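PDB 6J3A: gamma-glutamyltranspeptidase from Streptomyces lincolnensis, which is a homologue of the LmbA-type gamma-glutamyltranspeptidases and probably cleaves gamma-glutamyl-type amide bonds or transfers the acyl group as a member of the Ntn-hydrolase clan. Local coordinates for residues H303-G308 and W509-F514. Sequence-based numbering, arbitrary orientation.
Sequences HLLVEG and WQLHFF
Leu305 makes this contact for helix 299-319, setting one methyl against Leu511 and the other against His512, which sit side by side on helix 506-519. Leu305 points toward helix 506-519, and CD1, anti to CA (chi2 -172°), reaches the farther. CD2 meets Leu511 CD2, methyl to methyl, at 4.3 Å; CD1 comes up to the His512 imidazole obliquely. Leu511 reaches back with CG anti to its backbone N (chi1 -179°). The join is slight, burying 113 Å² in all, and the closest CA atoms, those of Leu305 and His512, stay 8.3 Å apart. In the Ntn-hydrolase fold, a sandwich of two layers of beta strands between layers of helices, Phe513 and Phe514 of helix 506-519 lie on strand 493-499, while helix 280-288 supplies Leu282, Gln285 and Leu286 around Leu511. Val306, next along, turns away from helix 506-519 and rests on Trp538, which also touches Leu305 and whose ring stacks with that of His512. Glu307 lies on the far flank, its CG 3.6 Å above the plane of the His303 ring, toward its rim, and its OE1 in a salt bridge with Lys310. At Gly308 the helix carries on, its N bonded to Leu304 O at 3.1 Å.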
loop_
_atom_site.group_PDB
_atom_site.type_symbol
_atom_site.label_atom_id
_atom_site.label_comp_id
_atom_site.label_asym_id
_atom_site.label_seq_id
_atom_site.Cartn_x
_atom_site.Cartn_y
_atom_site.Cartn_z
ATOM N N HIS A 303 23.623 -12.111 17.720
ATOM C CA HIS A 303 24.331 -13.312 18.216
ATOM C C HIS A 303 23.501 -14.108 19.223
ATOM O O HIS A 303 23.292 -15.306 19.059
ATOM C CB HIS A 303 25.677 -12.936 18.869
ATOM C CG HIS A 303 26.391 -14.102 19.482
ATOM N ND1 HIS A 303 27.167 -14.969 18.745
ATOM C CD2 HIS A 303 26.417 -14.566 20.754
ATOM C CE1 HIS A 303 27.646 -15.912 19.536
ATOM N NE2 HIS A 303 27.204 -15.692 20.761
ATOM N N LEU A 304 23.039 -13.416 20.256
ATOM C CA LEU A 304 22.185 -14.007 21.288
ATOM C C LEU A 304 20.968 -14.730 20.718
ATOM O O LEU A 304 20.659 -15.840 21.134
ATOM C CB LEU A 304 21.715 -12.933 22.281
ATOM C CG LEU A 304 20.715 -13.406 23.340
ATOM C CD1 LEU A 304 21.388 -14.349 24.330
ATOM C CD2 LEU A 304 20.072 -12.237 24.061
ATOM N N LEU A 305 20.280 -14.076 19.787
ATOM C CA LEU A 305 19.104 -14.645 19.135
ATOM C C LEU A 305 19.409 -15.809 18.200
ATOM O O LEU A 305 18.585 -16.717 18.069
ATOM C CB LEU A 305 18.348 -13.561 18.366
ATOM C CG LEU A 305 17.743 -12.428 19.207
ATOM C CD1 LEU A 305 16.856 -11.531 18.355
ATOM C CD2 LEU A 305 16.963 -12.930 20.411
ATOM N N VAL A 306 20.566 -15.769 17.534
ATOM C CA VAL A 306 20.968 -16.836 16.596
ATOM C C VAL A 306 21.242 -18.135 17.371
ATOM O O VAL A 306 20.668 -19.195 17.090
ATOM C CB VAL A 306 22.189 -16.398 15.740
ATOM C CG1 VAL A 306 22.790 -17.560 14.944
ATOM C CG2 VAL A 306 21.787 -15.277 14.790
ATOM N N GLU A 307 22.113 -18.031 18.363
ATOM C CA GLU A 307 22.435 -19.175 19.210
ATOM C C GLU A 307 21.189 -19.735 19.909
ATOM O O GLU A 307 20.993 -20.948 19.958
ATOM C CB GLU A 307 23.527 -18.801 20.224
ATOM C CG GLU A 307 24.859 -18.428 19.584
ATOM C CD GLU A 307 25.277 -19.435 18.542
ATOM O OE1 GLU A 307 25.107 -19.140 17.342
ATOM O OE2 GLU A 307 25.723 -20.541 18.933
ATOM N N GLY A 308 20.348 -18.849 20.422
ATOM C CA GLY A 308 19.081 -19.253 21.031
ATOM C C GLY A 308 18.172 -19.981 20.055
ATOM O O GLY A 308 17.584 -21.006 20.390
ATOM N N TRP A 509 12.090 -15.301 11.449
ATOM C CA TRP A 509 11.736 -13.974 10.994
ATOM C C TRP A 509 10.675 -13.349 11.888
ATOM O O TRP A 509 10.783 -12.180 12.248
ATOM C CB TRP A 509 11.251 -14.035 9.544
ATOM C CG TRP A 509 12.340 -14.271 8.523
ATOM C CD1 TRP A 509 13.686 -13.995 8.641
ATOM C CD2 TRP A 509 12.153 -14.778 7.203
ATOM N NE1 TRP A 509 14.345 -14.340 7.480
ATOM C CE2 TRP A 509 13.426 -14.808 6.577
ATOM C CE3 TRP A 509 11.027 -15.221 6.483
ATOM C CZ2 TRP A 509 13.602 -15.271 5.275
ATOM C CZ3 TRP A 509 11.198 -15.663 5.188
ATOM C CH2 TRP A 509 12.480 -15.694 4.596
ATOM N N GLN A 510 9.674 -14.144 12.253
ATOM C CA GLN A 510 8.621 -13.687 13.152
ATOM C C GLN A 510 9.147 -13.341 14.538
ATOM O O GLN A 510 8.709 -12.350 15.120
ATOM C CB GLN A 510 7.505 -14.724 13.279
ATOM C CG GLN A 510 6.501 -14.667 12.157
ATOM C CD GLN A 510 5.530 -15.823 12.191
ATOM O OE1 GLN A 510 5.871 -16.960 11.817
ATOM N NE2 GLN A 510 4.301 -15.546 12.630
ATOM N N LEU A 511 10.059 -14.158 15.073
ATOM C CA LEU A 511 10.688 -13.836 16.354
ATOM C C LEU A 511 11.389 -12.485 16.281
ATOM O O LEU A 511 11.225 -11.659 17.174
ATOM C CB LEU A 511 11.696 -14.892 16.808
ATOM C CG LEU A 511 12.284 -14.479 18.178
ATOM C CD1 LEU A 511 11.490 -15.093 19.315
ATOM C CD2 LEU A 511 13.766 -14.781 18.297
ATOM N N HIS A 512 12.156 -12.261 15.218
ATOM C CA HIS A 512 12.878 -10.988 15.083
ATOM C C HIS A 512 11.867 -9.838 15.001
ATOM O O HIS A 512 11.976 -8.840 15.728
ATOM C CB HIS A 512 13.834 -10.995 13.880
ATOM C CG HIS A 512 14.656 -12.243 13.774
ATOM N ND1 HIS A 512 15.005 -12.990 14.874
ATOM C CD2 HIS A 512 15.171 -12.891 12.703
ATOM C CE1 HIS A 512 15.707 -14.039 14.485
ATOM N NE2 HIS A 512 15.821 -14.002 13.171
ATOM N N PHE A 513 10.856 -10.017 14.159
ATOM C CA PHE A 513 9.775 -9.040 14.009
ATOM C C PHE A 513 9.076 -8.706 15.325
ATOM O O PHE A 513 9.017 -7.540 15.714
ATOM C CB PHE A 513 8.755 -9.581 13.022
ATOM C CG PHE A 513 7.472 -8.823 12.992
ATOM C CD1 PHE A 513 7.412 -7.577 12.405
ATOM C CD2 PHE A 513 6.321 -9.367 13.535
ATOM C CE1 PHE A 513 6.219 -6.876 12.359
ATOM C CE2 PHE A 513 5.125 -8.675 13.494
ATOM C CZ PHE A 513 5.074 -7.428 12.903
ATOM N N PHE A 514 8.549 -9.732 15.992
ATOM C CA PHE A 514 7.810 -9.547 17.242
ATOM C C PHE A 514 8.623 -8.841 18.318
ATOM O O PHE A 514 8.090 -7.980 19.014
ATOM C CB PHE A 514 7.317 -10.875 17.795
ATOM C CG PHE A 514 6.768 -10.778 19.194
ATOM C CD1 PHE A 514 5.426 -10.477 19.406
ATOM C CD2 PHE A 514 7.596 -10.989 20.295
ATOM C CE1 PHE A 514 4.919 -10.395 20.688
ATOM C CE2 PHE A 514 7.096 -10.903 21.579
ATOM C CZ PHE A 514 5.755 -10.606 21.777
#